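Local coordinates for uncharacterized protein (Legionella longbeachae NSW150, PDB 4JZA) that probably hydrolyses the 3-phosphate of phosphatidylinositol 3-phosphate, acting as a phosphoinositide phosphatase in the lipid metabolism that links pathogen and host, at residues 21-24 and 29-32; 219-224 and 282-287; 486-491 and 507-512; 651-654 and 658-661; 782-787 and 792-797. One frame throughout, in Å; residues are numbered along the deposited sequence.

Contact 1 of 5, residues 21-24 and 29-32; sequences SALE and GYIL
Leu23 is the first residue of the segment 21-24 to meet Tyr30, and it does so with the base of its side chain: CB lies 3.4 Å from Tyr30 CE2. The approach is oblique to the ring. Further out, CD1 of Leu23 comes 4.0 Å from OH of Tyr30, and the two side chains cross at about a right angle. A branched aliphatic residue suits this inward-turned helical position, because it offers hydrocarbon to the tyrosine ring. The contact lies inside a beta-alpha-beta unit, strand 5-10, helix 17-26 and strand 31-35, whose two strands run parallel and side by side in the large mixed sheet. Tyr30, beside strand 31-35, touches Ile5 and Val7 of strand 5-10, lying between helix 17-26 and the sheet. Its first torsion (chi1 76°) sets the ring between the backbone N and the carbonyl carbon, and the ring extends back toward the helix. There OH is held by a hydrogen bond to Leu20 O; the phenol hydroxyl thereby reaches a carbonyl of the helix. Glu24, next along, brings its backbone N to the edge of the Tyr30 ring, 3.5 Å from CE2 and near the ring plane. Its side chain bends at chi2 toward the loop. OE2 then receives a weak hydrogen bond from Gly29 N at 3.4 Å, nearly straight at 163°. The other carboxylate oxygen, OE1, lies 3.8 Å from CD2 of Tyr30, with carboxylate and ring planes 25° apart. Gly29 has a positive phi, a conformation that glycine adopts readily.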
# COMPACT_ATOMS: atom_id res chain seq x y z
N SER A 21 -29.79 -22.93 -6.26
CA SER A 21 -30.96 -22.14 -5.94
C SER A 21 -30.91 -21.60 -4.51
O SER A 21 -31.37 -20.50 -4.25
CB SER A 21 -32.22 -23.01 -6.11
OG SER A 21 -33.32 -22.25 -6.49
N ALA A 22 -30.38 -22.38 -3.57
CA ALA A 22 -30.19 -21.91 -2.19
C ALA A 22 -29.10 -20.84 -2.15
O ALA A 22 -29.13 -19.93 -1.30
CB ALA A 22 -29.81 -23.05 -1.30
N LEU A 23 -28.13 -20.99 -3.05
CA LEU A 23 -27.07 -20.05 -3.22
C LEU A 23 -27.68 -18.77 -3.76
O LEU A 23 -27.40 -17.72 -3.21
CB LEU A 23 -25.95 -20.58 -4.13
CG LEU A 23 -25.00 -21.71 -3.64
CD1 LEU A 23 -23.97 -22.06 -4.72
CD2 LEU A 23 -24.31 -21.33 -2.35
N GLU A 24 -28.56 -18.84 -4.76
CA GLU A 24 -29.21 -17.59 -5.29
C GLU A 24 -29.94 -16.80 -4.22
O GLU A 24 -29.89 -15.58 -4.17
CB GLU A 24 -30.18 -17.87 -6.45
CG GLU A 24 -29.60 -17.65 -7.84
CD GLU A 24 -29.10 -16.22 -8.07
OE1 GLU A 24 -28.06 -16.06 -8.75
OE2 GLU A 24 -29.71 -15.25 -7.57
N GLY A 29 -27.35 -12.82 -7.39
CA GLY A 29 -26.42 -12.35 -8.39
C GLY A 29 -25.04 -13.00 -8.36
O GLY A 29 -24.15 -12.55 -9.04
N TYR A 30 -24.84 -14.06 -7.59
CA TYR A 30 -23.48 -14.62 -7.43
C TYR A 30 -22.89 -15.16 -8.71
O TYR A 30 -23.60 -15.58 -9.58
CB TYR A 30 -23.47 -15.72 -6.37
CG TYR A 30 -24.04 -17.04 -6.82
CD1 TYR A 30 -23.27 -17.95 -7.53
CD2 TYR A 30 -25.33 -17.38 -6.52
CE1 TYR A 30 -23.78 -19.18 -7.96
CE2 TYR A 30 -25.86 -18.61 -6.94
CZ TYR A 30 -25.08 -19.50 -7.66
OH TYR A 30 -25.61 -20.71 -8.07
N ILE A 31 -21.56 -15.15 -8.79
CA ILE A 31 -20.82 -15.74 -9.90
C ILE A 31 -20.10 -16.96 -9.35
O ILE A 31 -19.59 -16.94 -8.24
CB ILE A 31 -19.73 -14.79 -10.39
CG1 ILE A 31 -20.28 -13.40 -10.58
CG2 ILE A 31 -19.13 -15.30 -11.67
CD1 ILE A 31 -21.34 -13.30 -11.67
N LEU A 32 -20.04 -18.02 -10.14
CA LEU A 32 -19.31 -19.21 -9.78
C LEU A 32 -17.91 -19.10 -10.28
O LEU A 32 -17.66 -18.58 -11.35
CB LEU A 32 -19.89 -20.45 -10.42
CG LEU A 32 -21.10 -21.00 -9.69
CD1 LEU A 32 -21.80 -22.05 -10.54
CD2 LEU A 32 -20.64 -21.57 -8.35

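Contact 2 of 5, residues 219-224 and 282-287; sequences RDFNNF and TQFKKF
The helical segments 219-224 and 282-287 run almost antiparallel, with 160° between their directions and 10.5 Å between their axes at closest approach. Their nearest alpha carbons are those of Phe221 and Lys285, 7.1 Å apart. Phe221 fills the interval. Its first torsion (chi1 -169°) sets CG anti to the backbone N, which sends the ring across to the other helix, where Phe284 shares the same first-torsion setting. The two rings form an edge-to-face pair: Phe284 turns its edge to the face of Phe221, with centroids 4.9 Å apart and planes at 72°. The touching atom is CD2 of Phe284, which stands off-centre over that face, 3.6 Å from Phe221 CZ. Phe221 also reaches the backbone beyond, its CE2 lying 3.3 Å from Lys285 N, while CB of Lys285 sits at the ring edge, in plane. Flat apolar rings suit the buried side, and Tyr203 continues the aromatic cluster with a second edge-to-face contact to Phe284. The outer side is polar. Lys285 runs along it, bending at chi2 and chi4, and NZ gives a hydrogen bond of 2.9 Å to OD1 of Asn222. The ammonium lies well above the amide plane, so the bond does not follow a lone pair, and a long, flexible lysine is well suited to reach it. Met266 of helix 261-270 also packs on Phe221, adding a fourth helix, after helix 198-206 that carries Tyr203. The pair is thus part of a helical bundle that includes helices of the phosphoinositide phosphatase insertion domain.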
# COMPACT_ATOMS: atom_id res chain seq x y z
N ARG A 219 -3.70 39.53 14.80
CA ARG A 219 -4.38 40.11 15.96
C ARG A 219 -4.85 38.98 16.87
O ARG A 219 -4.59 39.02 18.07
CB ARG A 219 -5.53 41.08 15.57
CG ARG A 219 -5.10 42.56 15.46
CD ARG A 219 -6.25 43.55 15.19
NE ARG A 219 -7.54 42.98 15.60
CZ ARG A 219 -8.51 42.56 14.78
NH1 ARG A 219 -8.42 42.65 13.45
NH2 ARG A 219 -9.62 42.04 15.30
N ASP A 220 -5.50 37.96 16.31
CA ASP A 220 -5.95 36.82 17.11
C ASP A 220 -4.83 36.29 17.99
O ASP A 220 -5.04 36.03 19.17
CB ASP A 220 -6.46 35.69 16.21
CG ASP A 220 -6.81 34.43 17.00
OD1 ASP A 220 -5.89 33.66 17.38
OD2 ASP A 220 -8.02 34.23 17.23
N PHE A 221 -3.64 36.12 17.42
CA PHE A 221 -2.55 35.53 18.16
C PHE A 221 -1.99 36.47 19.22
O PHE A 221 -1.66 36.02 20.32
CB PHE A 221 -1.44 35.03 17.24
CG PHE A 221 -0.44 34.20 17.98
CD1 PHE A 221 -0.84 33.09 18.66
CD2 PHE A 221 0.88 34.58 18.05
CE1 PHE A 221 0.05 32.35 19.39
CE2 PHE A 221 1.79 33.83 18.79
CZ PHE A 221 1.37 32.72 19.46
N ASN A 222 -1.90 37.76 18.90
CA ASN A 222 -1.50 38.76 19.89
C ASN A 222 -2.53 38.86 21.04
O ASN A 222 -2.14 38.95 22.20
CB ASN A 222 -1.26 40.13 19.25
CG ASN A 222 -0.06 40.14 18.30
OD1 ASN A 222 0.86 39.33 18.43
ND2 ASN A 222 -0.08 41.03 17.34
N ASN A 223 -3.83 38.81 20.72
CA ASN A 223 -4.88 38.81 21.76
C ASN A 223 -4.78 37.61 22.68
O ASN A 223 -5.21 37.66 23.84
CB ASN A 223 -6.30 38.81 21.15
CG ASN A 223 -6.63 40.14 20.53
OD1 ASN A 223 -5.89 41.10 20.69
ND2 ASN A 223 -7.74 40.21 19.82
N PHE A 224 -4.28 36.52 22.12
CA PHE A 224 -4.02 35.34 22.91
C PHE A 224 -2.84 35.56 23.86
O PHE A 224 -2.89 35.13 25.01
CB PHE A 224 -3.74 34.12 22.03
CG PHE A 224 -3.34 32.93 22.82
CD1 PHE A 224 -4.27 32.31 23.66
CD2 PHE A 224 -2.04 32.50 22.83
CE1 PHE A 224 -3.92 31.26 24.45
CE2 PHE A 224 -1.68 31.45 23.63
CZ PHE A 224 -2.62 30.83 24.44
N THR A 282 6.48 32.90 21.71
CA THR A 282 7.07 34.13 21.15
C THR A 282 7.78 33.81 19.82
O THR A 282 7.99 34.68 18.98
CB THR A 282 7.94 34.96 22.15
OG1 THR A 282 8.97 34.13 22.71
CG2 THR A 282 7.04 35.65 23.31
N GLN A 283 8.05 32.54 19.61
CA GLN A 283 8.57 32.05 18.34
C GLN A 283 7.50 31.92 17.23
O GLN A 283 7.83 32.01 16.05
CB GLN A 283 9.17 30.70 18.64
CG GLN A 283 9.75 29.93 17.47
CD GLN A 283 10.06 28.53 17.91
OE1 GLN A 283 9.35 27.58 17.56
NE2 GLN A 283 11.07 28.40 18.79
N PHE A 284 6.24 31.71 17.61
CA PHE A 284 5.12 31.71 16.66
C PHE A 284 4.73 33.14 16.25
O PHE A 284 4.55 33.41 15.06
CB PHE A 284 3.90 30.93 17.22
CG PHE A 284 2.82 30.61 16.18
CD1 PHE A 284 3.16 30.22 14.88
CD2 PHE A 284 1.48 30.67 16.53
CE1 PHE A 284 2.19 29.94 13.94
CE2 PHE A 284 0.50 30.37 15.59
CZ PHE A 284 0.85 30.01 14.29
N LYS A 285 4.66 34.06 17.23
CA LYS A 285 4.48 35.52 16.98
C LYS A 285 5.45 35.99 15.92
O LYS A 285 5.07 36.69 14.98
CB LYS A 285 4.70 36.35 18.27
CG LYS A 285 4.38 37.85 18.19
CD LYS A 285 5.30 38.66 19.12
CE LYS A 285 4.81 40.06 19.52
NZ LYS A 285 3.33 40.19 19.72
N LYS A 286 6.71 35.58 16.09
CA LYS A 286 7.77 35.93 15.17
C LYS A 286 7.56 35.26 13.82
O LYS A 286 7.79 35.88 12.79
CB LYS A 286 9.12 35.55 15.76
CG LYS A 286 10.25 36.52 15.46
CD LYS A 286 11.11 36.09 14.26
CE LYS A 286 12.02 34.90 14.57
NZ LYS A 286 13.11 35.24 15.53
N PHE A 287 7.12 34.01 13.82
CA PHE A 287 6.87 33.31 12.56
C PHE A 287 5.83 34.04 11.70
O PHE A 287 6.02 34.25 10.50
CB PHE A 287 6.37 31.90 12.84
CG PHE A 287 5.95 31.13 11.60
CD1 PHE A 287 6.88 30.58 10.77
CD2 PHE A 287 4.59 30.95 11.29
CE1 PHE A 287 6.49 29.86 9.65
CE2 PHE A 287 4.18 30.25 10.18
CZ PHE A 287 5.13 29.69 9.36

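Contact 3 of 5, residues 486-491 and 507-512; sequences SLLVTA and QYQSVL
Tyr508 and Leu488 meet because each first torsion turns its side chain into the interface: CG of Tyr508 is anti to the backbone N (chi1 -177°), and the Leu488 chain leans across from the facing helix with chi1 at -89°. CG of Leu488 then arrives at the ring edge, in the ring plane, 3.9 Å from CD2 of Tyr508. Beyond it, CD1 of Leu488 rests 3.7 Å from NE2 of Gln509, whose chain is bent at chi2 and crosses the leucine at about a right angle. Branched Leu488 therefore serves two neighbours at once, an aromatic edge with one part and an amide with another. Leu487 adds a looser touch, CD1 to OH of Tyr508 at 4.3 Å. The helical segments 486-491 and 507-512 run nearly antiparallel, their axes 11.3 Å apart at closest. Over one face of the tyrosine ring sits CD1 of Leu512, from its own helix. No hydrogen bond joins the two segments, so van der Waals packing and water exclusion probably dominate. The buried phenol is nevertheless provided for: OH of Tyr508 is hydrogen-bonded to Glu535 of helix 524-542 and to Ser484 of the first helix, 482-492, which ties a largely apolar seam to polar partners.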
# COMPACT_ATOMS: atom_id res chain seq x y z
N SER A 486 -9.73 -10.61 33.21
CA SER A 486 -10.97 -9.85 33.13
C SER A 486 -11.93 -10.62 32.28
O SER A 486 -13.14 -10.59 32.57
CB SER A 486 -10.88 -8.45 32.50
OG SER A 486 -9.58 -7.94 32.50
N LEU A 487 -11.43 -11.29 31.24
CA LEU A 487 -12.33 -12.04 30.39
C LEU A 487 -12.96 -13.21 31.19
O LEU A 487 -14.19 -13.36 31.16
CB LEU A 487 -11.68 -12.51 29.11
CG LEU A 487 -12.66 -12.79 27.95
CD1 LEU A 487 -11.95 -13.36 26.74
CD2 LEU A 487 -13.73 -13.78 28.29
N LEU A 488 -12.16 -14.02 31.89
CA LEU A 488 -12.73 -15.06 32.77
C LEU A 488 -13.71 -14.52 33.83
O LEU A 488 -14.80 -15.06 34.03
CB LEU A 488 -11.62 -15.82 33.51
CG LEU A 488 -11.12 -17.01 32.72
CD1 LEU A 488 -9.81 -17.51 33.30
CD2 LEU A 488 -12.16 -18.12 32.70
N VAL A 489 -13.32 -13.46 34.50
CA VAL A 489 -14.18 -12.89 35.49
C VAL A 489 -15.50 -12.45 34.84
O VAL A 489 -16.56 -12.84 35.30
CB VAL A 489 -13.46 -11.76 36.24
CG1 VAL A 489 -14.47 -10.91 37.03
CG2 VAL A 489 -12.39 -12.38 37.14
N THR A 490 -15.42 -11.67 33.77
CA THR A 490 -16.63 -11.18 33.08
C THR A 490 -17.50 -12.32 32.55
O THR A 490 -18.75 -12.27 32.60
CB THR A 490 -16.30 -10.26 31.90
OG1 THR A 490 -15.35 -9.26 32.30
CG2 THR A 490 -17.52 -9.56 31.39
N ALA A 491 -16.85 -13.36 32.05
CA ALA A 491 -17.61 -14.41 31.41
C ALA A 491 -18.20 -15.40 32.40
O ALA A 491 -19.22 -15.99 32.11
CB ALA A 491 -16.76 -15.13 30.38
N GLN A 507 -11.90 -25.06 29.73
CA GLN A 507 -10.88 -25.20 28.71
C GLN A 507 -9.96 -23.99 28.60
O GLN A 507 -8.75 -24.13 28.57
CB GLN A 507 -11.54 -25.50 27.36
CG GLN A 507 -11.73 -26.96 27.12
CD GLN A 507 -10.42 -27.73 27.40
OE1 GLN A 507 -10.44 -28.75 28.07
NE2 GLN A 507 -9.29 -27.22 26.92
N TYR A 508 -10.53 -22.79 28.55
CA TYR A 508 -9.74 -21.57 28.43
C TYR A 508 -8.81 -21.39 29.63
O TYR A 508 -7.67 -20.98 29.46
CB TYR A 508 -10.66 -20.36 28.31
CG TYR A 508 -9.97 -19.01 28.11
CD1 TYR A 508 -9.34 -18.70 26.93
CD2 TYR A 508 -10.00 -18.04 29.09
CE1 TYR A 508 -8.73 -17.48 26.73
CE2 TYR A 508 -9.40 -16.81 28.91
CZ TYR A 508 -8.77 -16.53 27.71
OH TYR A 508 -8.17 -15.30 27.51
N GLN A 509 -9.32 -21.65 30.84
CA GLN A 509 -8.49 -21.61 32.04
C GLN A 509 -7.33 -22.57 31.89
O GLN A 509 -6.18 -22.25 32.19
CB GLN A 509 -9.34 -22.03 33.22
CG GLN A 509 -8.63 -22.03 34.56
CD GLN A 509 -8.95 -20.78 35.33
OE1 GLN A 509 -10.11 -20.59 35.78
NE2 GLN A 509 -7.94 -19.90 35.49
N SER A 510 -7.64 -23.78 31.42
CA SER A 510 -6.65 -24.85 31.30
C SER A 510 -5.52 -24.57 30.29
O SER A 510 -4.35 -24.79 30.54
CB SER A 510 -7.36 -26.14 30.89
OG SER A 510 -6.43 -27.18 30.69
N VAL A 511 -5.90 -24.10 29.13
CA VAL A 511 -4.94 -23.74 28.11
C VAL A 511 -4.07 -22.56 28.59
O VAL A 511 -2.86 -22.58 28.48
CB VAL A 511 -5.68 -23.44 26.79
CG1 VAL A 511 -4.72 -22.94 25.77
CG2 VAL A 511 -6.36 -24.71 26.29
N LEU A 512 -4.68 -21.54 29.14
CA LEU A 512 -3.94 -20.44 29.74
C LEU A 512 -2.88 -20.92 30.72
O LEU A 512 -1.74 -20.47 30.67
CB LEU A 512 -4.90 -19.54 30.50
CG LEU A 512 -4.68 -18.05 30.38
CD1 LEU A 512 -5.84 -17.50 29.59
CD2 LEU A 512 -4.67 -17.41 31.75

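Contact 4 of 5, residues 651-654 and 658-661; sequences ATDN and NIFI
The chain doubles back here, bringing the alpha carbons of Asp653 and Ile659 to 5.1 Å. This is a helix C-terminal end followed by a reversing loop: helix 643-652 ends, and the irregular segment 658-661 returns beside its last residues. Thr652 makes two of the side-chain contacts. Its methyl CG2, anti to the backbone N (chi1 -66° for OG1), faces the returning chain and lies 3.6 Å from CB of Asn658. Its carbonyl oxygen approaches the same CB, at 3.3 Å. Threonine suits this buried spot because its two branches divide the work: the methyl packs, while OG1 is hydrogen-bonded to Asp648 O and Lys620 NZ. One residue on, Asp653 O lies 3.9 Å from CG1 of Ile659, and the same oxygen accepts a hydrogen bond from Arg48. The Asp653 carboxylate is buried but has polar company, with OD1 in a salt bridge to Arg649 and a hydrogen bond with His99, and the nearby Arg649 would probably favour the charged form. Arg649 also donates to Asn658 O, so one guanidinium bridges both sides of the turn. Ile659, being apolar, can rest on Leu102 of helix 95-116. At the far end CG2 of Ile661 meets CG2 of Thr652, methyl to methyl, at 3.7 Å.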
# COMPACT_ATOMS: atom_id res chain seq x y z
N ALA A 651 2.02 -13.80 -0.30
CA ALA A 651 1.56 -12.74 0.57
C ALA A 651 2.49 -11.55 0.48
O ALA A 651 2.05 -10.42 0.41
CB ALA A 651 1.52 -13.23 2.00
N THR A 652 3.79 -11.81 0.52
CA THR A 652 4.76 -10.74 0.60
C THR A 652 4.71 -9.79 -0.61
O THR A 652 5.07 -8.61 -0.48
CB THR A 652 6.16 -11.33 0.78
OG1 THR A 652 6.24 -11.98 2.05
CG2 THR A 652 7.18 -10.24 0.73
N ASP A 653 4.25 -10.34 -1.75
CA ASP A 653 4.06 -9.64 -3.03
C ASP A 653 3.00 -8.53 -3.00
O ASP A 653 2.76 -7.91 -4.03
CB ASP A 653 3.59 -10.60 -4.15
CG ASP A 653 4.71 -11.54 -4.70
OD1 ASP A 653 5.93 -11.38 -4.35
OD2 ASP A 653 4.33 -12.47 -5.49
N ASN A 654 2.33 -8.28 -1.88
CA ASN A 654 1.29 -7.30 -1.87
C ASN A 654 1.87 -5.92 -1.89
O ASN A 654 1.27 -5.02 -2.47
CB ASN A 654 0.42 -7.46 -0.66
CG ASN A 654 1.17 -7.15 0.60
OD1 ASN A 654 2.28 -7.59 0.78
ND2 ASN A 654 0.57 -6.43 1.48
N ASN A 658 8.29 -5.04 -1.79
CA ASN A 658 8.69 -6.37 -1.38
C ASN A 658 8.65 -7.39 -2.48
O ASN A 658 8.94 -8.56 -2.25
CB ASN A 658 7.90 -6.88 -0.20
CG ASN A 658 8.10 -6.04 1.03
OD1 ASN A 658 9.09 -5.35 1.23
ND2 ASN A 658 7.14 -6.07 1.84
N ILE A 659 8.32 -6.97 -3.68
CA ILE A 659 8.46 -7.86 -4.80
C ILE A 659 9.97 -8.13 -4.95
O ILE A 659 10.37 -9.23 -5.32
CB ILE A 659 7.74 -7.24 -6.02
CG1 ILE A 659 6.24 -7.20 -5.71
CG2 ILE A 659 8.02 -8.00 -7.32
CD1 ILE A 659 5.33 -7.15 -6.92
N PHE A 660 10.80 -7.14 -4.58
CA PHE A 660 12.30 -7.26 -4.65
C PHE A 660 12.99 -7.77 -3.38
O PHE A 660 14.20 -7.63 -3.22
CB PHE A 660 12.89 -5.94 -5.17
CG PHE A 660 12.19 -5.49 -6.39
CD1 PHE A 660 12.49 -6.10 -7.62
CD2 PHE A 660 11.14 -4.61 -6.29
CE1 PHE A 660 11.79 -5.77 -8.76
CE2 PHE A 660 10.44 -4.27 -7.42
CZ PHE A 660 10.77 -4.85 -8.65
N ILE A 661 12.21 -8.41 -2.51
CA ILE A 661 12.70 -9.06 -1.30
C ILE A 661 13.10 -10.57 -1.52
O ILE A 661 13.85 -11.11 -0.73
CB ILE A 661 11.60 -8.93 -0.21
CG1 ILE A 661 12.12 -8.42 1.14
CG2 ILE A 661 10.81 -10.22 -0.12
CD1 ILE A 661 11.03 -8.30 2.21

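Contact 5 of 5, residues 782-787 and 792-797; sequences RSFLNC and TTFSEI
Phe784 and Phe794 make the dense half of this contact, standing edge to face where the chain passes from helix 772-782 to helix 794-817. Their planes are at 81° and their centroids 5.4 Å apart, a T-shaped pair. CD1 of Phe784 is poised over the centre of the Phe794 ring, 4.2 Å from CD1 and CG of Phe794. A further ring-to-backbone touch brings CZ of Phe794 to 3.3 Å from Phe784 O. Ile797, one helical turn after Phe794, also packs on Phe784: its CG2, anti to the backbone N (chi1 -60° for CG1), lies 3.8 Å from CZ of Phe784, and the two side chains slide past each other in opposite directions. Buried Phe784 goes on to touch Val682, Leu686 and Leu694 of helix 676-702, which suits a large apolar ring within the C-terminal domain. Toward the outside the chemistry changes. OG of Ser783 lies 3.4 Å from CG2 of Ile797, but its hydrogen bond goes to Arg780 O, so a small hydroxyl can sit against a methyl with its polarity met. More exposed still, Thr793 stands at the N-cap position, and Glu796 OE1 accepts from Thr793 N at 2.9 Å on the anti side of the carboxylate, with a weak bond from OG1 besides. Across the segments no hydrogen bond forms: aromatic and aliphatic contact joins the connection to the helix, while polar groups find partners in their own part of the chain or in neighbouring helices.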
# COMPACT_ATOMS: atom_id res chain seq x y z
N ARG A 782 20.32 15.21 -30.21
CA ARG A 782 20.09 15.39 -28.80
C ARG A 782 18.78 16.13 -28.58
O ARG A 782 18.09 15.96 -27.56
CB ARG A 782 21.27 16.07 -28.13
CG ARG A 782 21.15 16.39 -26.64
CD ARG A 782 22.28 17.38 -26.22
NE ARG A 782 23.41 16.58 -25.80
CZ ARG A 782 24.64 16.59 -26.30
NH1 ARG A 782 25.09 17.47 -27.23
NH2 ARG A 782 25.47 15.72 -25.79
N SER A 783 18.37 16.92 -29.55
CA SER A 783 17.09 17.65 -29.40
C SER A 783 15.87 16.73 -29.27
O SER A 783 14.84 17.18 -28.79
CB SER A 783 16.90 18.69 -30.51
OG SER A 783 16.16 18.20 -31.63
N PHE A 784 15.98 15.47 -29.66
CA PHE A 784 14.90 14.47 -29.46
C PHE A 784 14.83 13.87 -28.06
O PHE A 784 13.84 13.22 -27.74
CB PHE A 784 15.05 13.29 -30.42
CG PHE A 784 14.87 13.64 -31.84
CD1 PHE A 784 13.63 13.93 -32.35
CD2 PHE A 784 15.94 13.63 -32.68
CE1 PHE A 784 13.46 14.22 -33.68
CE2 PHE A 784 15.79 13.93 -34.02
CZ PHE A 784 14.54 14.22 -34.52
N LEU A 785 15.87 14.08 -27.26
CA LEU A 785 15.98 13.58 -25.91
C LEU A 785 15.56 14.61 -24.89
O LEU A 785 15.40 14.25 -23.75
CB LEU A 785 17.43 13.21 -25.59
CG LEU A 785 18.04 12.12 -26.48
CD1 LEU A 785 19.46 11.77 -26.03
CD2 LEU A 785 17.18 10.86 -26.55
N ASN A 786 15.47 15.88 -25.28
CA ASN A 786 14.91 16.95 -24.42
C ASN A 786 13.52 17.35 -24.90
O ASN A 786 13.05 16.91 -25.96
CB ASN A 786 15.80 18.18 -24.39
CG ASN A 786 17.26 17.82 -24.16
OD1 ASN A 786 17.58 17.14 -23.21
ND2 ASN A 786 18.15 18.24 -25.06
N CYS A 787 12.84 18.18 -24.14
CA CYS A 787 11.61 18.77 -24.64
C CYS A 787 12.02 20.10 -25.18
O CYS A 787 13.00 20.66 -24.70
CB CYS A 787 10.59 18.91 -23.53
SG CYS A 787 11.47 18.75 -21.98
N THR A 792 7.00 21.61 -30.32
CA THR A 792 6.97 21.36 -31.74
C THR A 792 7.05 19.86 -31.90
O THR A 792 7.73 19.25 -31.13
CB THR A 792 8.18 22.03 -32.41
OG1 THR A 792 9.36 21.72 -31.67
CG2 THR A 792 8.04 23.55 -32.43
N THR A 793 6.38 19.25 -32.88
CA THR A 793 6.36 17.78 -33.01
C THR A 793 7.72 17.17 -33.35
O THR A 793 8.51 17.75 -34.04
CB THR A 793 5.43 17.24 -34.12
OG1 THR A 793 4.53 18.26 -34.54
CG2 THR A 793 4.66 15.96 -33.67
N PHE A 794 7.94 15.96 -32.88
CA PHE A 794 9.01 15.12 -33.40
C PHE A 794 9.09 15.17 -34.93
O PHE A 794 10.18 15.39 -35.47
CB PHE A 794 8.86 13.69 -32.88
CG PHE A 794 9.54 13.46 -31.56
CD1 PHE A 794 9.83 14.53 -30.70
CD2 PHE A 794 9.87 12.18 -31.16
CE1 PHE A 794 10.44 14.32 -29.48
CE2 PHE A 794 10.49 11.97 -29.96
CZ PHE A 794 10.79 13.04 -29.11
N SER A 795 7.96 15.03 -35.62
CA SER A 795 7.93 15.10 -37.07
C SER A 795 8.44 16.46 -37.61
O SER A 795 9.04 16.53 -38.67
CB SER A 795 6.51 14.79 -37.58
OG SER A 795 6.18 13.42 -37.40
N GLU A 796 8.19 17.54 -36.90
CA GLU A 796 8.65 18.84 -37.34
C GLU A 796 10.15 19.00 -37.12
O GLU A 796 10.83 19.63 -37.95
CB GLU A 796 7.85 19.97 -36.66
CG GLU A 796 6.47 20.19 -37.30
CD GLU A 796 5.38 20.81 -36.39
OE1 GLU A 796 5.57 20.88 -35.13
OE2 GLU A 796 4.31 21.23 -36.95
N ILE A 797 10.67 18.43 -36.04
CA ILE A 797 12.12 18.41 -35.81
C ILE A 797 12.80 17.49 -36.79
O ILE A 797 13.91 17.79 -37.24
CB ILE A 797 12.51 17.95 -34.42
CG1 ILE A 797 11.93 18.87 -33.35
CG2 ILE A 797 14.03 17.97 -34.27
CD1 ILE A 797 12.21 18.43 -31.91

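How the contacts relate
The five contacts follow one another along the chain without overlapping, and none touches another. Contact 4 lies nearest the middle of the molecule, its centre about 11 Å from the centre of the chain; the centres of contacts 1, 2, 3 and 5 lie 32 to 40 Å from it. Contacts 3 and 5 are the farthest apart, about 75 Å between centres, and the centres of contacts 1 and 2 are about 65 Å apart; each pair lies on opposite sides of the chain centre. Contact 1 belongs to one outer edge of the mixed sheet, contact 3 packs near the other, strand 462-465. The sequence CVSGKDR following strand 545-549 fits the CX5R phosphatase signature, so catalysis probably occurs there, within the same sheet-bearing body.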